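Side-chain contacts in fumarylacetoacetate hydrolase (PDB 5TI1), which probably catalyses the hydrolysis of fumarylacetoacetate to fumarate and acetoacetate, the last step of phenylalanine and tyrosine breakdown: residues Trp105-Val108 against Arg109-Ser113; Trp422-Glu426 against Gly427-Gly431; Ile65-Leu68 against Ala69-Glu72; Gly50-Ala53 against Thr54-Gly58; Phe89-Ala93 against Leu94-Ile98. All coordinates share one frame; numbering follows the deposited sequence.

Interaction 1. Residues Trp105-Val108 against Arg109-Ser113; sequences WRSV and RVQLS
The side-chain amide of Q111 turns its NE2 end back over S107, one helical turn earlier. NE2 makes a weak bond to S107 O (3.3 Å) and lies 3.0 Å from S107 OG. The other end of this amide, OE1, accepts from S78 N, so both ends of the flat group are held. CG of Q111 sits beside its own backbone N (chi1 -65°), which directs the chain back along the helix. S107 O also accepts the nearly straight bond from Q111 N at 3.0 Å, so this one carbonyl meets both the main-chain and the side-chain N-H groups of Q111. The other flat groups point away from this pair and are held by the rest of the fold. The indole of W105 gives NE1 to I98 O and meets the ring of F253 edge-to-face. The guanidinium of R106 pairs with D294. That of R109 bonds to Q40 O, N41 O and T18 OG1. V108 and L112 are buried and point the same way, side by side, with V108 CG1 3.9 Å from L112 CD1. L112 also packs on L68 and L71. The bonds R109 N to W105 O and L112 N to V108 O (2.9 Å) continue the i to i+4 pattern of an alpha helix, here 102-116.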
loop_
_atom_site.group_PDB
_atom_site.type_symbol
_atom_site.label_atom_id
_atom_site.label_comp_id
_atom_site.label_asym_id
_atom_site.label_seq_id
_atom_site.Cartn_x
_atom_site.Cartn_y
_atom_site.Cartn_z
ATOM N N TRP B 105 -0.565 17.310 19.621
ATOM C CA TRP B 105 -1.045 16.144 20.358
ATOM C C TRP B 105 -0.908 16.360 21.858
ATOM O O TRP B 105 -1.782 15.956 22.636
ATOM C CB TRP B 105 -0.277 14.879 19.967
ATOM C CG TRP B 105 0.021 14.717 18.518
ATOM C CD1 TRP B 105 -0.681 15.220 17.465
ATOM C CD2 TRP B 105 1.118 13.995 17.965
ATOM N NE1 TRP B 105 -0.087 14.850 16.283
ATOM C CE2 TRP B 105 1.026 14.101 16.565
ATOM C CE3 TRP B 105 2.178 13.271 18.520
ATOM C CZ2 TRP B 105 1.957 13.520 15.711
ATOM C CZ3 TRP B 105 3.099 12.690 17.672
ATOM C CH2 TRP B 105 2.983 12.817 16.281
ATOM N N ARG B 106 0.186 16.999 22.278
ATOM C CA ARG B 106 0.437 17.155 23.706
ATOM C C ARG B 106 -0.403 18.274 24.298
ATOM O O ARG B 106 -0.942 18.123 25.399
ATOM C CB ARG B 106 1.925 17.392 23.945
ATOM C CG ARG B 106 2.770 16.196 23.574
ATOM C CD ARG B 106 4.252 16.439 23.818
ATOM N NE ARG B 106 5.012 15.204 23.642
ATOM C CZ ARG B 106 6.323 15.092 23.821
ATOM N NH1 ARG B 106 7.043 16.152 24.170
ATOM N NH2 ARG B 106 6.916 13.918 23.638
ATOM N N SER B 107 -0.531 19.397 23.585
ATOM C CA SER B 107 -1.459 20.445 24.000
ATOM C C SER B 107 -2.857 19.884 24.260
ATOM O O SER B 107 -3.440 20.104 25.329
ATOM C CB SER B 107 -1.515 21.542 22.938
ATOM O OG SER B 107 -2.446 22.549 23.302
ATOM N N VAL B 108 -3.413 19.155 23.286
ATOM C CA VAL B 108 -4.739 18.569 23.472
ATOM C C VAL B 108 -4.750 17.633 24.674
ATOM O O VAL B 108 -5.680 17.655 25.490
ATOM C CB VAL B 108 -5.195 17.848 22.189
ATOM C CG1 VAL B 108 -6.454 17.036 22.458
ATOM C CG2 VAL B 108 -5.452 18.854 21.088
ATOM N N ARG B 109 -3.712 16.805 24.811
ATOM C CA ARG B 109 -3.681 15.845 25.907
ATOM C C ARG B 109 -3.656 16.542 27.266
ATOM O O ARG B 109 -4.316 16.099 28.214
ATOM C CB ARG B 109 -2.477 14.923 25.758
ATOM C CG ARG B 109 -2.306 14.037 26.955
ATOM C CD ARG B 109 -1.090 13.174 26.862
ATOM N NE ARG B 109 -0.942 12.434 28.101
ATOM C CZ ARG B 109 -1.537 11.273 28.329
ATOM N NH1 ARG B 109 -2.294 10.734 27.380
ATOM N NH2 ARG B 109 -1.376 10.655 29.494
ATOM N N VAL B 110 -2.910 17.642 27.377
ATOM C CA VAL B 110 -2.839 18.358 28.644
ATOM C C VAL B 110 -4.170 19.035 28.955
ATOM O O VAL B 110 -4.648 18.991 30.094
ATOM C CB VAL B 110 -1.671 19.369 28.625
ATOM C CG1 VAL B 110 -1.687 20.211 29.889
ATOM C CG2 VAL B 110 -0.348 18.640 28.508
ATOM N N GLN B 111 -4.781 19.681 27.959
ATOM C CA GLN B 111 -6.080 20.313 28.176
ATOM C C GLN B 111 -7.118 19.287 28.623
ATOM O O GLN B 111 -7.850 19.503 29.599
ATOM C CB GLN B 111 -6.538 21.019 26.899
ATOM C CG GLN B 111 -5.662 22.198 26.474
ATOM C CD GLN B 111 -6.081 22.773 25.131
ATOM O OE1 GLN B 111 -7.072 23.496 25.033
ATOM N NE2 GLN B 111 -5.336 22.441 24.086
ATOM N N LEU B 112 -7.174 18.151 27.927
ATOM C CA LEU B 112 -8.153 17.117 28.253
ATOM C C LEU B 112 -7.915 16.548 29.646
ATOM O O LEU B 112 -8.857 16.387 30.432
ATOM C CB LEU B 112 -8.104 16.006 27.205
ATOM C CG LEU B 112 -9.007 16.205 25.989
ATOM C CD1 LEU B 112 -8.777 15.101 24.971
ATOM C CD2 LEU B 112 -10.467 16.238 26.421
ATOM N N SER B 113 -6.657 16.232 29.964
ATOM C CA SER B 113 -6.332 15.698 31.282
ATOM C C SER B 113 -6.785 16.648 32.381
ATOM O O SER B 113 -7.381 16.218 33.374
ATOM C CB SER B 113 -4.831 15.438 31.387
ATOM O OG SER B 113 -4.518 14.753 32.584
#

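Interaction 2. Residues Trp422-Glu426 against Gly427-Gly431; sequences WCQGE and GYRVG
The guanidinium of R429 lies flat on the indole of W422. The two planes are only 5° apart and the centres 3.8 Å apart, and both side chains point the same way. R429 NH1 sits over the middle of the ring system, 3.4 Å from W422 CE2. R429 CZ lies over the face of the five-membered ring, which makes this a cation-pi contact as well as a stack. R429 CD adds a CH-pi contact over the same ring. The arginine can reach because its chain is extended from CG to NE. W422 puts CG between its backbone N and carbonyl carbon (chi1 53°), and this stands the ring up beside the arginine.

Q424 lies on the same face of the sheet. Its amide is turned 72° from the guanidinium plane. Q424 OE1 accepts from R429 NE at 2.8 Å, with the donor somewhat tilted from the carbonyl plane. The other end of the amide is fixed too, since Q424 NE2 gives a straight bond to G425 O at 3.0 Å. The arginine is thus gripped by a ring on one face and an oxygen near its edge.

On the other face C423 CB meets V430 CB at 4.2 Å. Between the strands, C423 N to V430 O (2.6 Å) and V430 N to C423 O close a hydrogen-bonded pair. G425 N bonds to Y428 O. The chain reverses through E426 and G427, and G427 has a positive phi. This is a tight antiparallel beta hairpin, joining strands 416-424 and 429-440.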
loop_
_atom_site.group_PDB
_atom_site.type_symbol
_atom_site.label_atom_id
_atom_site.label_comp_id
_atom_site.label_asym_id
_atom_site.label_seq_id
_atom_site.Cartn_x
_atom_site.Cartn_y
_atom_site.Cartn_z
ATOM N N TRP B 422 -3.072 -4.192 27.385
ATOM C CA TRP B 422 -2.980 -3.081 28.316
ATOM C C TRP B 422 -1.567 -3.007 28.871
ATOM O O TRP B 422 -0.836 -4.003 28.896
ATOM C CB TRP B 422 -3.995 -3.215 29.461
ATOM C CG TRP B 422 -3.909 -4.523 30.156
ATOM C CD1 TRP B 422 -3.094 -4.850 31.213
ATOM C CD2 TRP B 422 -4.663 -5.694 29.852
ATOM N NE1 TRP B 422 -3.291 -6.156 31.567
ATOM C CE2 TRP B 422 -4.255 -6.698 30.750
ATOM C CE3 TRP B 422 -5.642 -5.996 28.895
ATOM C CZ2 TRP B 422 -4.796 -7.982 30.728
ATOM C CZ3 TRP B 422 -6.177 -7.269 28.875
ATOM C CH2 TRP B 422 -5.756 -8.247 29.787
ATOM N N CYS B 423 -1.182 -1.803 29.281
ATOM C CA CYS B 423 -0.016 -1.613 30.126
ATOM C C CYS B 423 -0.491 -1.584 31.570
ATOM O O CYS B 423 -1.425 -0.847 31.900
ATOM C CB CYS B 423 0.714 -0.320 29.772
ATOM S SG CYS B 423 1.198 -0.190 28.029
ATOM N N GLN B 424 0.137 -2.395 32.421
ATOM C CA GLN B 424 -0.213 -2.466 33.835
ATOM C C GLN B 424 0.677 -1.528 34.644
ATOM O O GLN B 424 1.905 -1.665 34.628
ATOM C CB GLN B 424 -0.072 -3.896 34.353
ATOM C CG GLN B 424 -0.525 -4.089 35.795
ATOM C CD GLN B 424 -2.014 -3.864 35.974
ATOM O OE1 GLN B 424 -2.840 -4.602 35.427
ATOM N NE2 GLN B 424 -2.365 -2.836 36.735
ATOM N N GLY B 425 0.058 -0.568 35.333
ATOM C CA GLY B 425 0.728 0.259 36.307
ATOM C C GLY B 425 0.337 -0.126 37.724
ATOM O O GLY B 425 -0.266 -1.170 37.970
ATOM N N GLU B 426 0.694 0.745 38.669
ATOM C CA GLU B 426 0.341 0.533 40.074
ATOM C C GLU B 426 -1.062 1.084 40.308
ATOM O O GLU B 426 -1.265 2.298 40.383
ATOM C CB GLU B 426 1.366 1.189 40.994
ATOM C CG GLU B 426 1.227 0.803 42.464
ATOM C CD GLU B 426 1.321 -0.704 42.699
ATOM O OE1 GLU B 426 0.304 -1.317 43.098
ATOM O OE2 GLU B 426 2.411 -1.277 42.485
ATOM N N GLY B 427 -2.043 0.187 40.397
ATOM C CA GLY B 427 -3.422 0.573 40.616
ATOM C C GLY B 427 -4.181 1.067 39.399
ATOM O O GLY B 427 -5.332 1.495 39.543
ATOM N N TYR B 428 -3.590 1.034 38.208
ATOM C CA TYR B 428 -4.302 1.486 37.023
ATOM C C TYR B 428 -3.714 0.803 35.801
ATOM O O TYR B 428 -2.686 0.124 35.872
ATOM C CB TYR B 428 -4.241 3.008 36.867
ATOM C CG TYR B 428 -2.895 3.517 36.388
ATOM C CD1 TYR B 428 -1.775 3.435 37.204
ATOM C CD2 TYR B 428 -2.746 4.079 35.124
ATOM C CE1 TYR B 428 -0.545 3.891 36.783
ATOM C CE2 TYR B 428 -1.508 4.546 34.691
ATOM C CZ TYR B 428 -0.408 4.453 35.532
ATOM O OH TYR B 428 0.835 4.907 35.131
ATOM N N ARG B 429 -4.387 1.001 34.669
ATOM C CA ARG B 429 -3.957 0.463 33.392
ATOM C C ARG B 429 -4.020 1.542 32.321
ATOM O O ARG B 429 -4.760 2.523 32.424
ATOM C CB ARG B 429 -4.824 -0.734 32.958
ATOM C CG ARG B 429 -4.722 -1.942 33.865
ATOM C CD ARG B 429 -5.508 -3.113 33.306
ATOM N NE ARG B 429 -5.312 -4.317 34.107
ATOM C CZ ARG B 429 -5.903 -5.479 33.853
ATOM N NH1 ARG B 429 -6.724 -5.587 32.821
ATOM N NH2 ARG B 429 -5.671 -6.533 34.622
ATOM N N VAL B 430 -3.213 1.342 31.290
ATOM C CA VAL B 430 -3.260 2.111 30.053
ATOM C C VAL B 430 -3.468 1.063 28.972
ATOM O O VAL B 430 -2.530 0.346 28.609
ATOM C CB VAL B 430 -1.981 2.930 29.831
ATOM C CG1 VAL B 430 -1.941 3.555 28.438
ATOM C CG2 VAL B 430 -1.876 3.999 30.894
ATOM N N GLY B 431 -4.711 0.922 28.499
ATOM C CA GLY B 431 -5.112 -0.215 27.703
ATOM C C GLY B 431 -5.564 0.148 26.295
ATOM O O GLY B 431 -5.723 1.322 25.942
#

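Interaction 3. Residues Ile65-Leu68 against Ala69-Glu72; sequences IVDL and AALE
D67 OD1 accepts from A70 N at 3.1 Å, a capping bond at the start of helix 68-73. The N-H comes from above the carboxylate plane. With chi1 at -172°, D67 turns its carboxylate over the first turn. A water adds a second link. It donates to D67 OD1 at 2.8 Å and accepts from A69 N at 2.6 Å, so the N-H groups of both A69 and A70 are satisfied. The other oxygen, D67 OD2, is in a salt bridge with R56. This is a classic aspartate N-cap, placed where strand 64-67 passes straight into the helix. The N-H groups at the helix end would probably favour the charged carboxylate. The backbone bonds then take over: L71 N reaches D67 O at 3.2 Å, and E72 N reaches L68 O at 2.9 Å. L68 N, which precedes these, is paired with V57 of the neighbouring strand. E72 OE1 is bonded to S87 OG. On the apolar side, V66 and L71 cross at about a right angle. V66 CG1 is only 3.5 Å from L71 CD1, a tight fit, and both residues pack against L112 of helix 102-116.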
loop_
_atom_site.group_PDB
_atom_site.type_symbol
_atom_site.label_atom_id
_atom_site.label_comp_id
_atom_site.label_asym_id
_atom_site.label_seq_id
_atom_site.Cartn_x
_atom_site.Cartn_y
_atom_site.Cartn_z
ATOM N N ILE B 65 -16.917 8.467 25.986
ATOM C CA ILE B 65 -16.115 9.094 24.939
ATOM C C ILE B 65 -16.287 10.596 25.066
ATOM O O ILE B 65 -17.412 11.082 25.224
ATOM C CB ILE B 65 -16.541 8.646 23.524
ATOM C CG1 ILE B 65 -16.497 7.125 23.376
ATOM C CG2 ILE B 65 -15.687 9.312 22.470
ATOM C CD1 ILE B 65 -17.134 6.624 22.057
ATOM N N VAL B 66 -15.188 11.331 24.998
ATOM C CA VAL B 66 -15.244 12.784 24.936
ATOM C C VAL B 66 -15.330 13.207 23.473
ATOM O O VAL B 66 -14.495 12.818 22.649
ATOM C CB VAL B 66 -14.030 13.421 25.626
ATOM C CG1 VAL B 66 -14.111 14.912 25.499
ATOM C CG2 VAL B 66 -13.979 13.013 27.091
ATOM N N ASP B 67 -16.348 13.996 23.150
ATOM C CA ASP B 67 -16.510 14.586 21.825
ATOM C C ASP B 67 -15.591 15.799 21.757
ATOM O O ASP B 67 -15.890 16.843 22.332
ATOM C CB ASP B 67 -17.967 14.972 21.602
ATOM C CG ASP B 67 -18.260 15.407 20.175
ATOM O OD1 ASP B 67 -17.363 15.954 19.498
ATOM O OD2 ASP B 67 -19.411 15.209 19.733
ATOM N N LEU B 68 -14.462 15.673 21.057
ATOM C CA LEU B 68 -13.506 16.782 21.047
ATOM C C LEU B 68 -14.058 17.979 20.284
ATOM O O LEU B 68 -13.842 19.127 20.686
ATOM C CB LEU B 68 -12.171 16.342 20.452
ATOM C CG LEU B 68 -11.453 15.177 21.123
ATOM C CD1 LEU B 68 -9.974 15.209 20.719
ATOM C CD2 LEU B 68 -11.637 15.218 22.641
ATOM N N ALA B 69 -14.793 17.732 19.194
ATOM C CA ALA B 69 -15.390 18.831 18.441
ATOM C C ALA B 69 -16.358 19.629 19.305
ATOM O O ALA B 69 -16.400 20.862 19.229
ATOM C CB ALA B 69 -16.087 18.297 17.187
ATOM N N ALA B 70 -17.127 18.945 20.157
ATOM C CA ALA B 70 -18.033 19.651 21.056
ATOM C C ALA B 70 -17.269 20.502 22.073
ATOM O O ALA B 70 -17.669 21.636 22.362
ATOM C CB ALA B 70 -18.954 18.654 21.758
ATOM N N LEU B 71 -16.178 19.975 22.633
ATOM C CA LEU B 71 -15.384 20.765 23.571
ATOM C C LEU B 71 -14.733 21.967 22.893
ATOM O O LEU B 71 -14.600 23.031 23.512
ATOM C CB LEU B 71 -14.313 19.897 24.226
ATOM C CG LEU B 71 -14.756 18.804 25.195
ATOM C CD1 LEU B 71 -13.555 18.329 25.982
ATOM C CD2 LEU B 71 -15.842 19.311 26.129
ATOM N N GLU B 72 -14.312 21.813 21.632
ATOM C CA GLU B 72 -13.756 22.938 20.890
ATOM C C GLU B 72 -14.816 23.998 20.615
ATOM O O GLU B 72 -14.560 25.200 20.778
ATOM C CB GLU B 72 -13.145 22.448 19.581
ATOM C CG GLU B 72 -12.357 23.508 18.850
ATOM C CD GLU B 72 -12.170 23.161 17.397
ATOM O OE1 GLU B 72 -12.956 22.329 16.898
ATOM O OE2 GLU B 72 -11.238 23.707 16.764
HETATM O O HOH W 1 -15.099 15.453 17.973
#

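Interaction 4. Residues Gly50-Ala53 against Thr54-Gly58; sequences GLNA and TRRVG
This is a polar contact within the loop that joins strand 44-49 to strand 56-61, where N52 meets T54 and R56 near the surface. The amide of N52 lies across one face of the R56 guanidinium. The two planes are 16° apart and stacked. N52 ND2 sits over the centre of the guanidinium, 3.5 Å from R56 CZ. The N52 side chain leaves the backbone with CG opposite N (chi1 -175°), and the amide therefore folds over the arginine.

The oxygen of the same amide faces the chain ahead. N52 OD1 accepts from T54 N at 3.1 Å, with the donor well above the carbonyl plane. A weak bond from T54 OG1 to N52 OD1 (3.2 Å) supplements it. A side-chain carbonyl taking the N-H two residues on is an Asx turn, and here it bends the connection between two neighbouring antiparallel strands of the five-stranded sheet.

R56 holds the turn from the inside. Its NH1 bonds to two backbone oxygens, N52 O at 3.0 Å and T54 O at 2.7 Å. The second of these is in the guanidinium plane, and NH1 lies in its carbonyl plane. Toward N52 O, NH1 comes from above the carbonyl plane. R56 has CG between its backbone N and carbonyl carbon (chi1 56°), with the chain then extended to NE, which carries the group back to the loop. Its remaining nitrogens pair with acids: NE with D67, and NH2 with D49, at the end of strand 44-49. D49 OD1 also takes a weak bond from N52 N.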
loop_
_atom_site.group_PDB
_atom_site.type_symbol
_atom_site.label_atom_id
_atom_site.label_comp_id
_atom_site.label_asym_id
_atom_site.label_seq_id
_atom_site.Cartn_x
_atom_site.Cartn_y
_atom_site.Cartn_z
ATOM N N GLY B 50 -25.881 7.702 17.914
ATOM C CA GLY B 50 -27.261 7.703 17.459
ATOM C C GLY B 50 -27.826 9.090 17.231
ATOM O O GLY B 50 -28.698 9.275 16.375
ATOM N N LEU B 51 -27.346 10.079 17.987
ATOM C CA LEU B 51 -27.818 11.451 17.855
ATOM C C LEU B 51 -27.130 12.197 16.725
ATOM O O LEU B 51 -27.662 13.204 16.242
ATOM C CB LEU B 51 -27.587 12.211 19.162
ATOM C CG LEU B 51 -27.880 11.488 20.479
ATOM C CD1 LEU B 51 -27.168 12.189 21.641
ATOM C CD2 LEU B 51 -29.376 11.408 20.731
ATOM N N ASN B 52 -25.959 11.728 16.298
ATOM C CA ASN B 52 -25.131 12.460 15.348
ATOM C C ASN B 52 -24.293 11.424 14.604
ATOM O O ASN B 52 -23.286 10.944 15.134
ATOM C CB ASN B 52 -24.268 13.479 16.077
ATOM C CG ASN B 52 -23.484 14.357 15.143
ATOM O OD1 ASN B 52 -23.592 14.243 13.923
ATOM N ND2 ASN B 52 -22.691 15.262 15.715
ATOM N N ALA B 53 -24.725 11.073 13.393
ATOM C CA ALA B 53 -24.022 10.084 12.588
ATOM C C ALA B 53 -22.790 10.656 11.905
ATOM O O ALA B 53 -22.119 9.932 11.162
ATOM C CB ALA B 53 -24.967 9.484 11.545
ATOM N N THR B 54 -22.474 11.927 12.138
ATOM C CA THR B 54 -21.259 12.504 11.581
ATOM C C THR B 54 -20.046 11.977 12.339
ATOM O O THR B 54 -20.024 11.965 13.575
ATOM C CB THR B 54 -21.311 14.029 11.644
ATOM O OG1 THR B 54 -22.479 14.502 10.959
ATOM C CG2 THR B 54 -20.072 14.630 10.989
ATOM N N ARG B 55 -19.045 11.514 11.601
ATOM C CA ARG B 55 -17.856 10.991 12.247
ATOM C C ARG B 55 -17.001 12.151 12.738
ATOM O O ARG B 55 -16.899 13.191 12.083
ATOM C CB ARG B 55 -17.075 10.084 11.299
ATOM C CG ARG B 55 -17.840 8.821 10.967
ATOM C CD ARG B 55 -17.072 7.909 10.029
ATOM N NE ARG B 55 -17.935 6.842 9.530
ATOM C CZ ARG B 55 -17.499 5.769 8.880
ATOM N NH1 ARG B 55 -16.200 5.610 8.658
ATOM N NH2 ARG B 55 -18.368 4.854 8.459
ATOM N N ARG B 56 -16.432 11.985 13.926
ATOM C CA ARG B 56 -15.689 13.053 14.563
ATOM C C ARG B 56 -14.686 12.431 15.521
ATOM O O ARG B 56 -14.758 11.241 15.845
ATOM C CB ARG B 56 -16.636 14.034 15.270
ATOM C CG ARG B 56 -17.551 13.410 16.292
ATOM C CD ARG B 56 -18.830 14.223 16.393
ATOM N NE ARG B 56 -19.716 13.778 17.468
ATOM C CZ ARG B 56 -20.665 12.863 17.313
ATOM N NH1 ARG B 56 -20.844 12.286 16.126
ATOM N NH2 ARG B 56 -21.427 12.522 18.339
ATOM N N VAL B 57 -13.740 13.253 15.974
ATOM C CA VAL B 57 -12.656 12.754 16.806
ATOM C C VAL B 57 -13.150 12.579 18.235
ATOM O O VAL B 57 -13.792 13.473 18.801
ATOM C CB VAL B 57 -11.450 13.700 16.752
ATOM C CG1 VAL B 57 -10.387 13.199 17.690
ATOM C CG2 VAL B 57 -10.923 13.782 15.325
ATOM N N GLY B 58 -12.837 11.428 18.829
ATOM C CA GLY B 58 -13.200 11.164 20.199
ATOM C C GLY B 58 -12.003 10.696 21.001
ATOM O O GLY B 58 -11.016 10.193 20.463
#

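Interaction 5. Residues Phe89-Ala93 against Leu94-Ile98; sequences FVRDA and LNDFI
R91 and D96 form a salt bridge, with R91 NE 2.5 Å from D96 OD2. The bond is fairly straight. D96 OD2 lies in the guanidinium plane and uses its anti lone pair, the one turned away from its other oxygen. The guanidinium and carboxylate planes are nearly perpendicular, at 89°. A bent chain puts the arginine there, for chi2 of R91 is -80°, and this turns it across toward the aspartate. R91 NH1 bonds back to V90 O at 3.0 Å, which helps to hold the group in this rotation.

The second link is through two waters on A93 O. One bridges A93 O to D96 N, and the other bridges A93 O to F97 N. The carbonyl thereby serves the N-H groups of the first turn without touching them. This is the N-terminal end of helix 95-99, reached from the loop that follows helix 68-73. The backbone bond I98 N to L94 O starts the helical pattern. The carboxylate of D96 lies near this end, where the N-H groups would probably stabilise its charge.

Next to this, F89 and F97 meet obliquely. Their planes are 44° apart and their centroids 5.6 Å, with F89 CE1 3.7 Å from F97 CD1. The first torsion of F97 sets CG away from its backbone N, which swings the ring toward F89.

In the next shell F97 meets the ring of F44, while F89 packs on L68 and V57. N95 OD1 is 3.3 Å from A93 CB, and N95 ND2 is bonded to Q147 O. L94 lies against I46 of strand 44-49.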
loop_
_atom_site.group_PDB
_atom_site.type_symbol
_atom_site.label_atom_id
_atom_site.label_comp_id
_atom_site.label_asym_id
_atom_site.label_seq_id
_atom_site.Cartn_x
_atom_site.Cartn_y
_atom_site.Cartn_z
ATOM N N PHE B 89 -11.333 18.193 14.208
ATOM C CA PHE B 89 -12.059 17.200 14.985
ATOM C C PHE B 89 -13.327 16.716 14.288
ATOM O O PHE B 89 -13.884 15.688 14.688
ATOM C CB PHE B 89 -12.396 17.769 16.368
ATOM C CG PHE B 89 -11.184 18.083 17.207
ATOM C CD1 PHE B 89 -10.107 17.208 17.251
ATOM C CD2 PHE B 89 -11.111 19.258 17.943
ATOM C CE1 PHE B 89 -8.976 17.504 18.026
ATOM C CE2 PHE B 89 -9.993 19.549 18.710
ATOM C CZ PHE B 89 -8.929 18.670 18.748
ATOM N N VAL B 90 -13.795 17.425 13.260
ATOM C CA VAL B 90 -14.928 16.963 12.466
ATOM C C VAL B 90 -14.384 16.412 11.156
ATOM O O VAL B 90 -14.303 17.120 10.143
ATOM C CB VAL B 90 -15.961 18.074 12.228
ATOM C CG1 VAL B 90 -17.183 17.502 11.529
ATOM C CG2 VAL B 90 -16.354 18.708 13.543
ATOM N N ARG B 91 -13.979 15.146 11.198
ATOM C CA ARG B 91 -13.275 14.460 10.126
ATOM C C ARG B 91 -13.574 12.985 10.291
ATOM O O ARG B 91 -13.811 12.523 11.410
ATOM C CB ARG B 91 -11.753 14.671 10.198
ATOM C CG ARG B 91 -11.263 16.078 9.986
ATOM C CD ARG B 91 -11.221 16.413 8.519
ATOM N NE ARG B 91 -10.512 17.664 8.284
ATOM C CZ ARG B 91 -11.046 18.865 8.467
ATOM N NH1 ARG B 91 -12.295 18.978 8.894
ATOM N NH2 ARG B 91 -10.333 19.954 8.222
ATOM N N ASP B 92 -13.560 12.243 9.187
ATOM C CA ASP B 92 -13.750 10.801 9.176
ATOM C C ASP B 92 -12.480 10.037 9.517
ATOM O O ASP B 92 -12.484 8.803 9.457
ATOM C CB ASP B 92 -14.265 10.356 7.800
ATOM C CG ASP B 92 -15.639 10.925 7.478
ATOM O OD1 ASP B 92 -16.340 11.359 8.412
ATOM O OD2 ASP B 92 -16.021 10.933 6.291
ATOM N N ALA B 93 -11.394 10.737 9.832
ATOM C CA ALA B 93 -10.124 10.112 10.154
ATOM C C ALA B 93 -9.306 11.109 10.966
ATOM O O ALA B 93 -9.545 12.317 10.912
ATOM C CB ALA B 93 -9.371 9.687 8.893
ATOM N N LEU B 94 -8.338 10.585 11.716
ATOM C CA LEU B 94 -7.479 11.391 12.577
ATOM C C LEU B 94 -6.336 12.057 11.826
ATOM O O LEU B 94 -5.559 12.796 12.452
ATOM C CB LEU B 94 -6.890 10.523 13.689
ATOM C CG LEU B 94 -7.827 10.106 14.819
ATOM C CD1 LEU B 94 -7.236 8.951 15.617
ATOM C CD2 LEU B 94 -8.046 11.303 15.722
ATOM N N ASN B 95 -6.206 11.803 10.519
ATOM C CA ASN B 95 -5.014 12.231 9.776
ATOM C C ASN B 95 -4.746 13.721 9.942
ATOM O O ASN B 95 -3.645 14.127 10.336
ATOM C CB ASN B 95 -5.160 11.878 8.295
ATOM C CG ASN B 95 -5.264 10.380 8.059
ATOM O OD1 ASN B 95 -6.033 9.689 8.727
ATOM N ND2 ASN B 95 -4.493 9.872 7.100
ATOM N N ASP B 96 -5.754 14.550 9.648
ATOM C CA ASP B 96 -5.582 16.003 9.703
ATOM C C ASP B 96 -5.139 16.470 11.088
ATOM O O ASP B 96 -4.281 17.351 11.205
ATOM C CB ASP B 96 -6.890 16.691 9.292
ATOM C CG ASP B 96 -7.153 16.617 7.794
ATOM O OD1 ASP B 96 -6.262 16.177 7.050
ATOM O OD2 ASP B 96 -8.253 17.001 7.362
ATOM N N PHE B 97 -5.731 15.911 12.151
ATOM C CA PHE B 97 -5.309 16.286 13.498
ATOM C C PHE B 97 -3.893 15.802 13.800
ATOM O O PHE B 97 -3.087 16.544 14.377
ATOM C CB PHE B 97 -6.289 15.740 14.542
ATOM C CG PHE B 97 -5.734 15.754 15.937
ATOM C CD1 PHE B 97 -5.558 16.949 16.608
ATOM C CD2 PHE B 97 -5.352 14.575 16.561
ATOM C CE1 PHE B 97 -5.037 16.977 17.891
ATOM C CE2 PHE B 97 -4.822 14.596 17.841
ATOM C CZ PHE B 97 -4.665 15.796 18.506
ATOM N N ILE B 98 -3.574 14.556 13.431
ATOM C CA ILE B 98 -2.216 14.044 13.619
ATOM C C ILE B 98 -1.206 14.925 12.893
ATOM O O ILE B 98 -0.156 15.290 13.449
ATOM C CB ILE B 98 -2.119 12.580 13.151
ATOM C CG1 ILE B 98 -2.920 11.660 14.069
ATOM C CG2 ILE B 98 -0.682 12.128 13.142
ATOM C CD1 ILE B 98 -3.155 10.252 13.474
HETATM O O HOH W 2 -8.427 13.682 8.777
HETATM O O HOH W 3 -8.519 14.711 11.971
#

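In the fold
From the N terminus the order is interaction 4, 3, 5, 1 and 2. Each contact closes on itself before the next begins, so none nest or cross. Interaction 4 closes the connection between strands 44-49 and 56-61. Interaction 3 follows on strand 64-67, the neighbour of 56-61 in the same sheet. Interaction 5 ends the loop after helix 68-73. Its F89 touches both, with F89 O probably bonded to V57 N and its ring packed on L68. Interaction 1, in helix 102-116, packs on this core through V108 and L112. Interaction 2 stands apart, in the C-terminal part of the chain, about 7 Å from interaction 1 at the nearest atoms.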